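Local coordinates for protocadherin gamma-B3 (Homo sapiens, PDB 5K8R), which probably mediates calcium-dependent cell-cell adhesion and may help to establish and maintain specific neuronal connections in the brain, at residues Asp283-Gly288 against Ile305-Glu310; Glu223-Gly228 against Gly275-Glu280. All coordinates share one frame; numbering follows the deposited sequence.

Contact 1: Asp283-Gly288 against Ile305-Glu310. With CA (calcium ion), chain F.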
ATOM      1  N   ASP A 283      37.007 -20.278  13.186  1.00 48.87           N
ATOM      2  CA  ASP A 283      37.477 -19.043  13.799  1.00 45.94           C
ATOM      3  C   ASP A 283      36.813 -17.793  13.236  1.00 43.37           C
ATOM      4  O   ASP A 283      37.086 -16.692  13.727  1.00 37.87           O
ATOM      5  CB  ASP A 283      38.999 -18.927  13.652  1.00 38.71           C
ATOM      6  CG  ASP A 283      39.466 -19.087  12.213  1.00 50.86           C
ATOM      7  OD1 ASP A 283      38.622 -19.042  11.294  1.00 55.78           O
ATOM      8  OD2 ASP A 283      40.686 -19.253  12.004  1.00 57.28           O
ATOM      9  N   SER A 284      35.956 -17.926  12.227  1.00 37.80           N
ATOM     10  CA  SER A 284      35.327 -16.760  11.621  1.00 43.32           C
ATOM     11  C   SER A 284      34.044 -17.185  10.926  1.00 48.01           C
ATOM     12  O   SER A 284      33.930 -18.312  10.436  1.00 42.48           O
ATOM     13  CB  SER A 284      36.269 -16.070  10.626  1.00 42.26           C
ATOM     14  OG  SER A 284      35.642 -14.951  10.024  1.00 43.86           O
ATOM     15  N   TYR A 285      33.080 -16.265  10.887  1.00 45.53           N
ATOM     16  CA  TYR A 285      31.797 -16.490  10.231  1.00 39.39           C
ATOM     17  C   TYR A 285      31.449 -15.265   9.400  1.00 37.05           C
ATOM     18  O   TYR A 285      31.347 -14.159   9.938  1.00 42.11           O
ATOM     19  CB  TYR A 285      30.689 -16.766  11.253  1.00 37.11           C
ATOM     20  CG  TYR A 285      30.848 -18.055  12.028  1.00 38.01           C
ATOM     21  CD1 TYR A 285      30.236 -19.226  11.600  1.00 48.31           C
ATOM     22  CD2 TYR A 285      31.599 -18.098  13.195  1.00 43.12           C
ATOM     23  CE1 TYR A 285      30.372 -20.405  12.309  1.00 45.90           C
ATOM     24  CE2 TYR A 285      31.743 -19.274  13.910  1.00 39.98           C
ATOM     25  CZ  TYR A 285      31.127 -20.423  13.461  1.00 39.83           C
ATOM     26  OH  TYR A 285      31.267 -21.594  14.170  1.00 57.49           O
ATOM     27  N   THR A 286      31.262 -15.458   8.099  1.00 33.45           N
ATOM     28  CA  THR A 286      30.790 -14.405   7.206  1.00 43.66           C
ATOM     29  C   THR A 286      29.374 -14.752   6.764  1.00 47.45           C
ATOM     30  O   THR A 286      29.159 -15.776   6.106  1.00 47.78           O
ATOM     31  CB  THR A 286      31.713 -14.241   5.999  1.00 48.69           C
ATOM     32  OG1 THR A 286      32.993 -13.765   6.437  1.00 59.31           O
ATOM     33  CG2 THR A 286      31.123 -13.245   5.012  1.00 48.49           C
ATOM     34  N   ILE A 287      28.417 -13.903   7.131  1.00 48.00           N
ATOM     35  CA  ILE A 287      26.997 -14.177   6.946  1.00 43.98           C
ATOM     36  C   ILE A 287      26.363 -13.011   6.203  1.00 38.18           C
ATOM     37  O   ILE A 287      26.612 -11.848   6.537  1.00 40.06           O
ATOM     38  CB  ILE A 287      26.286 -14.401   8.294  1.00 30.25           C
ATOM     39  CG1 ILE A 287      26.979 -15.507   9.091  1.00 29.77           C
ATOM     40  CG2 ILE A 287      24.825 -14.733   8.074  1.00 36.93           C
ATOM     41  CD1 ILE A 287      26.549 -15.566  10.540  1.00 33.14           C
ATOM     42  N   GLY A 288      25.537 -13.320   5.206  1.00 43.97           N
ATOM     43  CA  GLY A 288      24.792 -12.296   4.496  1.00 34.46           C
ATOM     44  C   GLY A 288      23.488 -11.967   5.210  1.00 41.07           C
ATOM     45  O   GLY A 288      22.783 -12.854   5.693  1.00 39.03           O
ATOM     46  N   ILE A 305      31.937 -12.303  12.055  1.00 47.54           N
ATOM     47  CA  ILE A 305      32.136 -12.588  13.470  1.00 37.41           C
ATOM     48  C   ILE A 305      33.424 -13.387  13.592  1.00 38.87           C
ATOM     49  O   ILE A 305      33.472 -14.569  13.226  1.00 51.08           O
ATOM     50  CB  ILE A 305      30.948 -13.350  14.071  1.00 39.99           C
ATOM     51  CG1 ILE A 305      29.646 -12.585  13.822  1.00 42.81           C
ATOM     52  CG2 ILE A 305      31.161 -13.581  15.559  1.00 44.66           C
ATOM     53  CD1 ILE A 305      28.403 -13.345  14.226  1.00 39.92           C
ATOM     54  N   ASP A 306      34.473 -12.742  14.093  1.00 43.49           N
ATOM     55  CA  ASP A 306      35.755 -13.396  14.305  1.00 41.20           C
ATOM     56  C   ASP A 306      35.832 -13.939  15.725  1.00 47.00           C
ATOM     57  O   ASP A 306      35.401 -13.284  16.678  1.00 53.95           O
ATOM     58  CB  ASP A 306      36.907 -12.424  14.048  1.00 37.32           C
ATOM     59  CG  ASP A 306      36.937 -11.923  12.618  1.00 48.83           C
ATOM     60  OD1 ASP A 306      36.588 -12.703  11.707  1.00 46.56           O
ATOM     61  OD2 ASP A 306      37.308 -10.750  12.405  1.00 58.42           O
ATOM     62  N   ILE A 307      36.380 -15.143  15.858  1.00 43.51           N
ATOM     63  CA  ILE A 307      36.488 -15.829  17.140  1.00 44.44           C
ATOM     64  C   ILE A 307      37.954 -15.862  17.548  1.00 47.96           C
ATOM     65  O   ILE A 307      38.820 -16.238  16.749  1.00 48.26           O
ATOM     66  CB  ILE A 307      35.900 -17.248  17.071  1.00 44.74           C
ATOM     67  CG1 ILE A 307      34.421 -17.189  16.686  1.00 52.30           C
ATOM     68  CG2 ILE A 307      36.077 -17.964  18.399  1.00 38.04           C
ATOM     69  CD1 ILE A 307      33.733 -18.533  16.706  1.00 71.18           C
ATOM     70  N   SER A 308      38.229 -15.464  18.787  1.00 48.10           N
ATOM     71  CA  SER A 308      39.577 -15.456  19.331  1.00 47.92           C
ATOM     72  C   SER A 308      39.815 -16.700  20.178  1.00 46.08           C
ATOM     73  O   SER A 308      38.891 -17.254  20.781  1.00 39.19           O
ATOM     74  CB  SER A 308      39.820 -14.196  20.166  1.00 50.11           C
ATOM     75  OG  SER A 308      38.818 -14.040  21.155  1.00 59.04           O
ATOM     76  N   ASP A 309      41.073 -17.132  20.222  1.00 43.26           N
ATOM     77  CA  ASP A 309      41.428 -18.384  20.874  1.00 34.93           C
ATOM     78  C   ASP A 309      41.471 -18.226  22.390  1.00 31.75           C
ATOM     79  O   ASP A 309      41.963 -17.221  22.913  1.00 42.90           O
ATOM     80  CB  ASP A 309      42.780 -18.879  20.362  1.00 44.64           C
ATOM     81  CG  ASP A 309      43.188 -20.205  20.977  1.00 41.33           C
ATOM     82  OD1 ASP A 309      42.301 -21.042  21.241  1.00 31.46           O
ATOM     83  OD2 ASP A 309      44.401 -20.407  21.194  1.00 37.35           O
ATOM     84  N   GLU A 310      40.949 -19.229  23.089  1.00 40.48           N
ATOM     85  CA  GLU A 310      41.016 -19.317  24.539  1.00 42.14           C
ATOM     86  C   GLU A 310      41.685 -20.628  24.930  1.00 42.26           C
ATOM     87  O   GLU A 310      41.602 -21.625  24.208  1.00 41.01           O
ATOM     88  CB  GLU A 310      39.622 -19.232  25.175  1.00 56.65           C
ATOM     89  CG  GLU A 310      39.038 -17.828  25.209  1.00 64.99           C
ATOM     90  CD  GLU A 310      39.628 -16.982  26.321  1.00 75.86           C
ATOM     91  OE1 GLU A 310      39.649 -17.452  27.479  1.00 81.50           O
ATOM     92  OE2 GLU A 310      40.074 -15.853  26.038  1.00 83.17           O
TER
HETATM   93 CA    CA F 505      41.018 -22.928  22.226  1.00 37.37          CA
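Strands 284-288 and 305-308 run antiparallel, their axes approaching to 4.7 Å and their directions differing by 173°. Tyr-285 and Ile-305 form the hydrogen-bonded pair, each N-H reaching the other's carbonyl, and Ile-307 N adds a further bond, 2.7 Å long, to Asp-283 O, just before the first strand begins. Between these rungs Ser-284 faces Asp-306 as the non-hydrogen-bonded pair, with CA atoms 4.3 Å apart, and here the side chains make the link. With OG anti to the backbone N (chi1 179°), Ser-284 donates to Asp-306 OD1 at 3.0 Å, meeting that oxygen nearly along its C-O axis. The other carboxylate oxygen, OD2, forms a salt bridge with Arg-218 of strand 216-222, so one acidic group ties together three neighbouring strands. An alanine in place of Asp-306 would probably leave the Ser-284 hydroxyl without this acceptor and the Arg-218 guanidinium without its carboxylate mate.

The two strands form the hairpin 284-292/298-308 at the heart of one sheet of the third cadherin repeat, a Greek-key beta sandwich; strand 216-222 runs parallel to the second arm. On the other face of the sheet Tyr-285 CB and Ile-305 CB lie 4.4 Å apart. The extended Ile-307 side chain (chi2 -175°) carries CD1 to the edge of the Tyr-285 ring, in its plane and 3.5 Å from Tyr-285 CE2. Val-258 of helix 256-259 also packs against Tyr-285. Beyond the strand, the second segment runs into a calcium site, giving the metal Asp-309 OD1 at 2.5 Å and Glu-310 O at 2.4 Å; Glu-223, Glu-280, Asp-312 and Asp-345 complete its protein ligands.

Contact 2: Glu223-Gly228 against Gly275-Glu280. With CA (calcium ion), chain G; CA (calcium ion), chain F.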
ATOM      1  N   GLU A 223      35.775 -17.479  22.204  1.00 39.69           N
ATOM      2  CA  GLU A 223      35.074 -18.736  21.968  1.00 41.92           C
ATOM      3  C   GLU A 223      34.272 -19.182  23.184  1.00 44.57           C
ATOM      4  O   GLU A 223      33.280 -19.904  23.037  1.00 58.32           O
ATOM      5  CB  GLU A 223      36.065 -19.825  21.558  1.00 44.92           C
ATOM      6  CG  GLU A 223      37.217 -20.020  22.525  1.00 51.92           C
ATOM      7  CD  GLU A 223      38.065 -21.225  22.174  1.00 47.22           C
ATOM      8  OE1 GLU A 223      37.542 -22.150  21.518  1.00 46.78           O
ATOM      9  OE2 GLU A 223      39.256 -21.245  22.546  1.00 58.54           O
ATOM     10  N   ASN A 224      34.671 -18.763  24.385  1.00 41.68           N
ATOM     11  CA  ASN A 224      33.945 -19.150  25.588  1.00 66.19           C
ATOM     12  C   ASN A 224      32.769 -18.213  25.841  1.00 67.40           C
ATOM     13  O   ASN A 224      32.357 -18.019  26.989  1.00 65.74           O
ATOM     14  CB  ASN A 224      34.882 -19.173  26.800  1.00 88.46           C
ATOM     15  CG  ASN A 224      35.441 -17.805  27.133  1.00 98.44           C
ATOM     16  OD1 ASN A 224      35.628 -16.967  26.252  1.00106.97           O
ATOM     17  ND2 ASN A 224      35.713 -17.572  28.412  1.00 96.05           N
ATOM     18  N   LEU A 225      32.225 -17.634  24.778  1.00 53.86           N
ATOM     19  CA  LEU A 225      31.082 -16.739  24.903  1.00 48.60           C
ATOM     20  C   LEU A 225      29.834 -17.541  25.244  1.00 44.84           C
ATOM     21  O   LEU A 225      29.493 -18.479  24.511  1.00 48.21           O
ATOM     22  CB  LEU A 225      30.877 -15.958  23.607  1.00 43.95           C
ATOM     23  CG  LEU A 225      29.775 -14.896  23.610  1.00 53.91           C
ATOM     24  CD1 LEU A 225      30.086 -13.799  24.614  1.00 38.45           C
ATOM     25  CD2 LEU A 225      29.585 -14.313  22.216  1.00 48.02           C
ATOM     26  N   PRO A 226      29.135 -17.227  26.331  1.00 47.72           N
ATOM     27  CA  PRO A 226      27.933 -17.990  26.680  1.00 42.97           C
ATOM     28  C   PRO A 226      26.837 -17.818  25.641  1.00 54.44           C
ATOM     29  O   PRO A 226      26.747 -16.795  24.958  1.00 61.48           O
ATOM     30  CB  PRO A 226      27.512 -17.396  28.032  1.00 42.59           C
ATOM     31  CG  PRO A 226      28.739 -16.721  28.560  1.00 48.37           C
ATOM     32  CD  PRO A 226      29.469 -16.221  27.353  1.00 56.00           C
ATOM     33  N   ALA A 227      25.995 -18.842  25.530  1.00 58.33           N
ATOM     34  CA  ALA A 227      24.874 -18.796  24.605  1.00 55.91           C
ATOM     35  C   ALA A 227      23.869 -17.733  25.033  1.00 42.99           C
ATOM     36  O   ALA A 227      23.699 -17.447  26.221  1.00 54.74           O
ATOM     37  CB  ALA A 227      24.192 -20.162  24.521  1.00 56.23           C
ATOM     38  N   GLY A 228      23.200 -17.143  24.046  1.00 51.89           N
ATOM     39  CA  GLY A 228      22.266 -16.065  24.292  1.00 52.14           C
ATOM     40  C   GLY A 228      22.888 -14.689  24.372  1.00 50.98           C
ATOM     41  O   GLY A 228      22.151 -13.701  24.492  1.00 48.90           O
ATOM     42  N   GLY A 275      24.165 -21.170  20.195  1.00 62.77           N
ATOM     43  CA  GLY A 275      24.973 -22.338  20.475  1.00 38.22           C
ATOM     44  C   GLY A 275      26.307 -21.978  21.097  1.00 41.18           C
ATOM     45  O   GLY A 275      26.463 -20.887  21.654  1.00 51.11           O
ATOM     46  N   GLU A 276      27.278 -22.881  21.004  1.00 40.21           N
ATOM     47  CA  GLU A 276      28.592 -22.690  21.601  1.00 49.72           C
ATOM     48  C   GLU A 276      29.618 -22.430  20.507  1.00 46.06           C
ATOM     49  O   GLU A 276      29.709 -23.195  19.541  1.00 52.59           O
ATOM     50  CB  GLU A 276      28.998 -23.912  22.428  1.00 51.71           C
ATOM     51  CG  GLU A 276      27.952 -24.355  23.438  1.00 64.41           C
ATOM     52  CD  GLU A 276      27.659 -23.295  24.484  1.00 73.95           C
ATOM     53  OE1 GLU A 276      28.583 -22.533  24.840  1.00 76.60           O
ATOM     54  OE2 GLU A 276      26.502 -23.223  24.950  1.00 71.78           O
ATOM     55  N   LEU A 277      30.384 -21.353  20.661  1.00 49.22           N
ATOM     56  CA  LEU A 277      31.476 -21.066  19.745  1.00 47.04           C
ATOM     57  C   LEU A 277      32.696 -21.899  20.115  1.00 52.59           C
ATOM     58  O   LEU A 277      33.007 -22.083  21.295  1.00 64.70           O
ATOM     59  CB  LEU A 277      31.835 -19.578  19.772  1.00 44.51           C
ATOM     60  CG  LEU A 277      30.823 -18.558  19.240  1.00 40.85           C
ATOM     61  CD1 LEU A 277      30.118 -19.094  18.002  1.00 41.71           C
ATOM     62  CD2 LEU A 277      29.812 -18.170  20.307  1.00 50.16           C
ATOM     63  N   ASP A 278      33.385 -22.411  19.097  1.00 56.11           N
ATOM     64  CA  ASP A 278      34.581 -23.224  19.301  1.00 47.06           C
ATOM     65  C   ASP A 278      35.644 -22.761  18.317  1.00 44.55           C
ATOM     66  O   ASP A 278      35.518 -22.993  17.111  1.00 48.46           O
ATOM     67  CB  ASP A 278      34.278 -24.711  19.128  1.00 45.67           C
ATOM     68  CG  ASP A 278      35.433 -25.596  19.557  1.00 43.18           C
ATOM     69  OD1 ASP A 278      36.295 -25.122  20.326  1.00 37.87           O
ATOM     70  OD2 ASP A 278      35.475 -26.769  19.130  1.00 35.25           O
ATOM     71  N   PHE A 279      36.685 -22.101  18.834  1.00 41.32           N
ATOM     72  CA  PHE A 279      37.773 -21.637  17.979  1.00 43.44           C
ATOM     73  C   PHE A 279      38.458 -22.795  17.267  1.00 50.51           C
ATOM     74  O   PHE A 279      38.923 -22.638  16.132  1.00 47.08           O
ATOM     75  CB  PHE A 279      38.787 -20.845  18.808  1.00 45.56           C
ATOM     76  CG  PHE A 279      39.964 -20.343  18.018  1.00 44.12           C
ATOM     77  CD1 PHE A 279      39.895 -19.137  17.340  1.00 46.87           C
ATOM     78  CD2 PHE A 279      41.142 -21.071  17.962  1.00 40.26           C
ATOM     79  CE1 PHE A 279      40.976 -18.670  16.616  1.00 40.45           C
ATOM     80  CE2 PHE A 279      42.226 -20.609  17.239  1.00 30.52           C
ATOM     81  CZ  PHE A 279      42.142 -19.407  16.565  1.00 31.14           C
ATOM     82  N   GLU A 280      38.525 -23.963  17.910  1.00 40.34           N
ATOM     83  CA  GLU A 280      39.164 -25.120  17.295  1.00 35.29           C
ATOM     84  C   GLU A 280      38.391 -25.639  16.091  1.00 41.34           C
ATOM     85  O   GLU A 280      38.976 -26.324  15.245  1.00 47.02           O
ATOM     86  CB  GLU A 280      39.336 -26.240  18.323  1.00 33.29           C
ATOM     87  CG  GLU A 280      40.580 -26.109  19.191  1.00 30.07           C
ATOM     88  CD  GLU A 280      40.560 -24.872  20.065  1.00 39.27           C
ATOM     89  OE1 GLU A 280      39.500 -24.577  20.657  1.00 45.93           O
ATOM     90  OE2 GLU A 280      41.603 -24.192  20.156  1.00 51.39           O
TER
HETATM   91 CA    CA G 506      37.713 -24.483  22.294  1.00 47.09          CA
HETATM   92 CA    CA F 505      41.018 -22.928  22.226  1.00 37.37          CA
HETATM   93  O   HOH W   1      27.457 -18.663  22.487  1.00 59.66           O
HETATM   94  O   HOH W   2      35.212 -24.728  22.529  1.00 38.88           O
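Glu-223 places CG between its backbone N and carbonyl carbon (chi1 54°) and then runs out extended, whereas Glu-280 bends at chi2 (64°), and the two carboxylates meet around a pair of calcium ions. This is the calcium-binding end of a cadherin repeat, in which a glutamate just after strand 216-222 joins an Asp-X-Glu motif, here Asp-278 to Glu-280. Glu-223 bridges the metals, OE1 binding the chain G calcium and OE2 the chain F calcium, each at 2.5 Å. Glu-280 OE1 binds both ions, at 2.4 Å from the chain G calcium and a longer 2.7 Å from the other, while OE2 completes a bidentate grip on the latter. Asp-278 OD1 and a water also bind the chain G calcium, joined by Asp-312. Phe-279 N donates to Glu-223 OE1 at 2.8 Å from above the carboxylate plane, 47° out of it, a second hold on an oxygen already bound to metal. Further along, Leu-225 CB rests against Leu-277 CD2 at 4.1 Å, and one water donates to both Leu-225 O, at 2.9 Å, and Gly-275 O, at 2.6 Å.

In the fold
Contacts 1 and 2 lie in series along the chain, yet their centres are only about 10 Å apart, and both reach the chain F calcium. Contact 1 supplies a backbone carbonyl and an aspartate, contact 2 two glutamates. The close approach of two like charges, Asp-309 OD1 and Glu-223 OE2 at 3.3 Å, is probably made tolerable by the ion they share. Glu-310 N, 2.7 Å from Glu-223 OE2, makes a probable hydrogen bond to that same oxygen. Phe-279 of contact 2 packs against contact 1, Phe-279 CD1 lying 3.1 Å from Ile-307 O and Phe-279 CD2 3.5 Å from Asp-309 OD1. Asp-345, a ligand in the fourth repeat, carries the shared site across the junction between repeats.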